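Long-range contact in fumarylacetoacetate hydrolase (Burkholderia xenovorans, PDB 5TI1), which probably hydrolyses fumarylacetoacetate to fumarate and acetoacetate, the last step of phenylalanine and tyrosine breakdown, using a bound magnesium ion: residues A321-T329 / T340-H348. Numbering follows the deposited sequence.
Sequences AFDITLEVT and TITRTNFKH
N345 reaches across to the 321-329 segment and grips it where the strand is interrupted at D323 and I324. With CG anti to the backbone N (chi1 -162°), the amide extends past the I324 carbonyl to D323. CB lies 3.7 Å from O of I324, and CG passes close to the same carbonyl. At the tip the two branches do different work. ND2 donates to OD1 of D323 at 2.8 Å and meets that oxygen nearly along its C-O axis. The D323 carboxylate and the N345 amide are turned 42° apart. OD1 of N345 accepts from N of K347 at 2.7 Å, in the carbonyl plane and on a lone pair, which makes an Asx turn. It also takes a weak bond from N of I324. Two good bonds, one on each branch, thus fix the rotation of the amide, and the weak one adds to them. D323 itself is the centre of an inverse gamma turn. Water 1 joins N of F322 to O of F346.

F346 lies beside I324 and points the same way, with its CD2 3.8 Å from CD1 of I324. I378 and T229 also touch F346. Farther along, V328 crosses I341 and T342. Its CG1 meets CD1 of I341, and its CG2 packs on CG2 of T342 at 3.8 Å. I225 and L227 of strand 223-233 also touch V328. E327 and R343 form a long salt bridge, with OE2 4.0 Å from NE.

Backbone bonds pair L326 with T344 in both directions. V328 N binds T342 O, while V328 O receives N of I341 at 2.9 Å. The pairing then shifts by one residue, so T329 faces T340. This is an antiparallel beta hairpin with a beta bulge, its 321-331 strand also paired with strand 416-424, in the C-terminal FAH-family region that holds the magnesium site.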
ATOM      1  N   ALA B 321     -15.084   2.682 -22.160  1.00 42.19           N
ATOM      2  CA  ALA B 321     -14.406   3.956 -21.983  1.00 41.75           C
ATOM      3  C   ALA B 321     -15.408   5.011 -21.538  1.00 44.33           C
ATOM      4  O   ALA B 321     -16.626   4.824 -21.627  1.00 47.20           O
ATOM      5  CB  ALA B 321     -13.710   4.402 -23.273  1.00 43.08           C
ATOM      6  N   PHE B 322     -14.881   6.129 -21.046  1.00 41.36           N
ATOM      7  CA  PHE B 322     -15.716   7.201 -20.534  1.00 41.60           C
ATOM      8  C   PHE B 322     -15.205   8.536 -21.052  1.00 48.34           C
ATOM      9  O   PHE B 322     -13.998   8.794 -21.072  1.00 47.15           O
ATOM     10  CB  PHE B 322     -15.775   7.174 -19.008  1.00 39.81           C
ATOM     11  CG  PHE B 322     -16.555   6.004 -18.467  1.00 39.50           C
ATOM     12  CD1 PHE B 322     -15.943   4.777 -18.273  1.00 38.52           C
ATOM     13  CD2 PHE B 322     -17.909   6.122 -18.196  1.00 46.07           C
ATOM     14  CE1 PHE B 322     -16.667   3.690 -17.798  1.00 38.92           C
ATOM     15  CE2 PHE B 322     -18.642   5.032 -17.721  1.00 44.77           C
ATOM     16  CZ  PHE B 322     -18.021   3.818 -17.529  1.00 39.11           C
ATOM     17  N   ASP B 323     -16.147   9.364 -21.492  1.00 43.71           N
ATOM     18  CA  ASP B 323     -15.874  10.650 -22.135  1.00 49.37           C
ATOM     19  C   ASP B 323     -15.757  11.705 -21.040  1.00 43.55           C
ATOM     20  O   ASP B 323     -16.736  12.343 -20.653  1.00 47.42           O
ATOM     21  CB  ASP B 323     -16.981  10.956 -23.135  1.00 46.98           C
ATOM     22  CG  ASP B 323     -16.747  12.230 -23.913  1.00 54.79           C
ATOM     23  OD1 ASP B 323     -15.736  12.929 -23.686  1.00 47.36           O
ATOM     24  OD2 ASP B 323     -17.604  12.535 -24.765  1.00 54.54           O
ATOM     25  N   ILE B 324     -14.542  11.871 -20.516  1.00 42.04           N
ATOM     26  CA  ILE B 324     -14.255  12.793 -19.414  1.00 40.81           C
ATOM     27  C   ILE B 324     -13.251  13.810 -19.931  1.00 48.73           C
ATOM     28  O   ILE B 324     -12.091  13.467 -20.191  1.00 40.48           O
ATOM     29  CB  ILE B 324     -13.701  12.089 -18.171  1.00 38.77           C
ATOM     30  CG1 ILE B 324     -14.522  10.853 -17.792  1.00 38.54           C
ATOM     31  CG2 ILE B 324     -13.676  13.053 -17.003  1.00 44.94           C
ATOM     32  CD1 ILE B 324     -14.018  10.178 -16.508  1.00 36.60           C
ATOM     33  N   THR B 325     -13.700  15.051 -20.104  1.00 42.01           N
ATOM     34  CA  THR B 325     -12.803  16.133 -20.478  1.00 42.22           C
ATOM     35  C   THR B 325     -11.916  16.474 -19.285  1.00 48.19           C
ATOM     36  O   THR B 325     -12.409  16.635 -18.166  1.00 39.44           O
ATOM     37  CB  THR B 325     -13.606  17.360 -20.927  1.00 43.80           C
ATOM     38  OG1 THR B 325     -14.276  17.067 -22.157  1.00 45.73           O
ATOM     39  CG2 THR B 325     -12.697  18.561 -21.141  1.00 43.89           C
ATOM     40  N   LEU B 326     -10.608  16.553 -19.517  1.00 39.82           N
ATOM     41  CA  LEU B 326      -9.638  16.867 -18.474  1.00 38.42           C
ATOM     42  C   LEU B 326      -8.785  18.064 -18.880  1.00 43.47           C
ATOM     43  O   LEU B 326      -8.440  18.223 -20.057  1.00 39.88           O
ATOM     44  CB  LEU B 326      -8.741  15.657 -18.193  1.00 40.95           C
ATOM     45  CG  LEU B 326      -9.439  14.359 -17.791  1.00 41.11           C
ATOM     46  CD1 LEU B 326      -8.475  13.195 -17.910  1.00 42.79           C
ATOM     47  CD2 LEU B 326      -9.999  14.430 -16.382  1.00 38.29           C
ATOM     48  N   GLU B 327      -8.441  18.903 -17.895  1.00 37.64           N
ATOM     49  CA  GLU B 327      -7.612  20.080 -18.111  1.00 41.45           C
ATOM     50  C   GLU B 327      -6.679  20.261 -16.924  1.00 39.75           C
ATOM     51  O   GLU B 327      -6.984  19.857 -15.800  1.00 35.06           O
ATOM     52  CB  GLU B 327      -8.442  21.368 -18.294  1.00 41.10           C
ATOM     53  CG  GLU B 327      -9.438  21.311 -19.444  1.00 56.22           C
ATOM     54  CD  GLU B 327     -10.019  22.675 -19.800  1.00 61.21           C
ATOM     55  OE1 GLU B 327      -9.647  23.671 -19.146  1.00 53.72           O
ATOM     56  OE2 GLU B 327     -10.847  22.745 -20.737  1.00 61.02           O
ATOM     57  N   VAL B 328      -5.537  20.881 -17.181  1.00 36.29           N
ATOM     58  CA  VAL B 328      -4.586  21.215 -16.133  1.00 34.95           C
ATOM     59  C   VAL B 328      -4.198  22.670 -16.325  1.00 35.58           C
ATOM     60  O   VAL B 328      -3.959  23.110 -17.455  1.00 37.01           O
ATOM     61  CB  VAL B 328      -3.347  20.295 -16.156  1.00 37.58           C
ATOM     62  CG1 VAL B 328      -2.313  20.729 -15.107  1.00 37.22           C
ATOM     63  CG2 VAL B 328      -3.764  18.812 -15.943  1.00 33.60           C
ATOM     64  N   THR B 329      -4.175  23.424 -15.235  1.00 42.31           N
ATOM     65  CA  THR B 329      -3.641  24.773 -15.261  1.00 41.99           C
ATOM     66  C   THR B 329      -2.439  24.853 -14.335  1.00 37.99           C
ATOM     67  O   THR B 329      -2.309  24.078 -13.374  1.00 32.66           O
ATOM     68  CB  THR B 329      -4.699  25.825 -14.872  1.00 40.78           C
ATOM     69  OG1 THR B 329      -5.071  25.667 -13.500  1.00 37.85           O
ATOM     70  CG2 THR B 329      -5.944  25.692 -15.763  1.00 37.02           C
ATOM     71  N   THR B 340      -3.697  27.514 -18.770  1.00 40.19           N
ATOM     72  CA  THR B 340      -3.932  26.109 -19.097  1.00 45.31           C
ATOM     73  C   THR B 340      -2.731  25.549 -19.851  1.00 40.24           C
ATOM     74  O   THR B 340      -2.205  26.186 -20.765  1.00 41.46           O
ATOM     75  CB  THR B 340      -5.210  25.952 -19.920  1.00 50.90           C
ATOM     76  OG1 THR B 340      -6.330  26.454 -19.176  1.00 50.39           O
ATOM     77  CG2 THR B 340      -5.449  24.484 -20.242  1.00 41.23           C
ATOM     78  N   ILE B 341      -2.263  24.376 -19.442  1.00 39.13           N
ATOM     79  CA  ILE B 341      -1.093  23.770 -20.063  1.00 42.66           C
ATOM     80  C   ILE B 341      -1.419  22.488 -20.815  1.00 44.16           C
ATOM     81  O   ILE B 341      -0.591  22.041 -21.627  1.00 40.50           O
ATOM     82  CB  ILE B 341       0.020  23.506 -19.029  1.00 37.79           C
ATOM     83  CG1 ILE B 341      -0.458  22.503 -17.967  1.00 37.43           C
ATOM     84  CG2 ILE B 341       0.502  24.837 -18.435  1.00 37.55           C
ATOM     85  CD1 ILE B 341       0.673  21.858 -17.174  1.00 39.20           C
ATOM     86  N   THR B 342      -2.577  21.878 -20.575  1.00 41.41           N
ATOM     87  CA  THR B 342      -2.990  20.756 -21.404  1.00 42.99           C
ATOM     88  C   THR B 342      -4.500  20.585 -21.308  1.00 45.67           C
ATOM     89  O   THR B 342      -5.124  21.007 -20.330  1.00 39.78           O
ATOM     90  CB  THR B 342      -2.259  19.468 -21.005  1.00 42.06           C
ATOM     91  OG1 THR B 342      -2.497  18.461 -21.995  1.00 42.64           O
ATOM     92  CG2 THR B 342      -2.706  18.976 -19.626  1.00 37.44           C
ATOM     93  N   ARG B 343      -5.078  19.996 -22.360  1.00 41.93           N
ATOM     94  CA  ARG B 343      -6.484  19.605 -22.399  1.00 42.39           C
ATOM     95  C   ARG B 343      -6.552  18.244 -23.078  1.00 42.82           C
ATOM     96  O   ARG B 343      -6.064  18.102 -24.200  1.00 44.08           O
ATOM     97  CB  ARG B 343      -7.340  20.620 -23.171  1.00 45.57           C
ATOM     98  CG  ARG B 343      -7.317  22.056 -22.646  1.00 46.79           C
ATOM     99  CD  ARG B 343      -7.995  23.017 -23.647  1.00 46.12           C
ATOM    100  NE  ARG B 343      -8.122  24.374 -23.112  1.00 74.97           N
ATOM    101  CZ  ARG B 343      -7.148  25.285 -23.114  1.00 73.97           C
ATOM    102  NH1 ARG B 343      -5.955  24.991 -23.620  1.00 79.09           N
ATOM    103  NH2 ARG B 343      -7.358  26.492 -22.598  1.00 65.12           N
ATOM    104  N   THR B 344      -7.126  17.248 -22.411  1.00 41.85           N
ATOM    105  CA  THR B 344      -7.212  15.917 -23.012  1.00 48.94           C
ATOM    106  C   THR B 344      -8.520  15.258 -22.572  1.00 48.70           C
ATOM    107  O   THR B 344      -9.457  15.937 -22.141  1.00 42.19           O
ATOM    108  CB  THR B 344      -5.972  15.079 -22.655  1.00 52.91           C
ATOM    109  OG1 THR B 344      -5.995  13.854 -23.399  1.00 41.65           O
ATOM    110  CG2 THR B 344      -5.947  14.753 -21.172  1.00 39.01           C
ATOM    111  N   ASN B 345      -8.587  13.929 -22.698  1.00 45.54           N
ATOM    112  CA  ASN B 345      -9.794  13.177 -22.390  1.00 41.81           C
ATOM    113  C   ASN B 345      -9.412  11.786 -21.905  1.00 40.59           C
ATOM    114  O   ASN B 345      -8.503  11.159 -22.452  1.00 41.57           O
ATOM    115  CB  ASN B 345     -10.722  13.063 -23.616  1.00 47.54           C
ATOM    116  CG  ASN B 345     -12.149  12.690 -23.235  1.00 44.13           C
ATOM    117  OD1 ASN B 345     -12.409  11.589 -22.740  1.00 43.31           O
ATOM    118  ND2 ASN B 345     -13.079  13.620 -23.447  1.00 45.32           N
ATOM    119  N   PHE B 346     -10.118  11.315 -20.876  1.00 39.53           N
ATOM    120  CA  PHE B 346      -9.913   9.967 -20.358  1.00 38.43           C
ATOM    121  C   PHE B 346     -10.265   8.887 -21.390  1.00 44.22           C
ATOM    122  O   PHE B 346      -9.757   7.765 -21.303  1.00 41.16           O
ATOM    123  CB  PHE B 346     -10.742   9.822 -19.077  1.00 37.31           C
ATOM    124  CG  PHE B 346     -10.614   8.487 -18.390  1.00 38.70           C
ATOM    125  CD1 PHE B 346      -9.407   8.074 -17.856  1.00 34.81           C
ATOM    126  CD2 PHE B 346     -11.726   7.667 -18.236  1.00 40.32           C
ATOM    127  CE1 PHE B 346      -9.304   6.843 -17.191  1.00 33.76           C
ATOM    128  CE2 PHE B 346     -11.629   6.441 -17.576  1.00 45.20           C
ATOM    129  CZ  PHE B 346     -10.421   6.031 -17.048  1.00 33.98           C
ATOM    130  N   LYS B 347     -11.080   9.209 -22.396  1.00 41.43           N
ATOM    131  CA  LYS B 347     -11.505   8.191 -23.355  1.00 42.73           C
ATOM    132  C   LYS B 347     -10.359   7.628 -24.188  1.00 48.35           C
ATOM    133  O   LYS B 347     -10.547   6.589 -24.823  1.00 49.68           O
ATOM    134  CB  LYS B 347     -12.579   8.751 -24.292  1.00 44.73           C
ATOM    135  CG  LYS B 347     -12.078   9.745 -25.318  1.00 46.11           C
ATOM    136  CD  LYS B 347     -13.251  10.396 -26.028  1.00 48.04           C
ATOM    137  CE  LYS B 347     -12.796  11.457 -27.020  1.00 49.50           C
ATOM    138  NZ  LYS B 347     -13.894  11.839 -27.943  1.00 55.38           N
ATOM    139  N   HIS B 348      -9.178   8.257 -24.184  1.00 42.63           N
ATOM    140  CA  HIS B 348      -8.071   7.805 -25.025  1.00 43.22           C
ATOM    141  C   HIS B 348      -7.270   6.650 -24.430  1.00 41.86           C
ATOM    142  O   HIS B 348      -6.394   6.111 -25.117  1.00 42.43           O
ATOM    143  CB  HIS B 348      -7.125   8.966 -25.309  1.00 43.50           C
ATOM    144  CG  HIS B 348      -7.782  10.104 -26.017  1.00 48.60           C
ATOM    145  ND1 HIS B 348      -8.520   9.927 -27.166  1.00 46.99           N
ATOM    146  CD2 HIS B 348      -7.824  11.428 -25.738  1.00 50.57           C
ATOM    147  CE1 HIS B 348      -8.984  11.096 -27.571  1.00 52.00           C
ATOM    148  NE2 HIS B 348      -8.577  12.024 -26.722  1.00 54.21           N
TER
HETATM  149  O   HOH W   1     -11.843   5.663 -20.996  1.00 30.81           O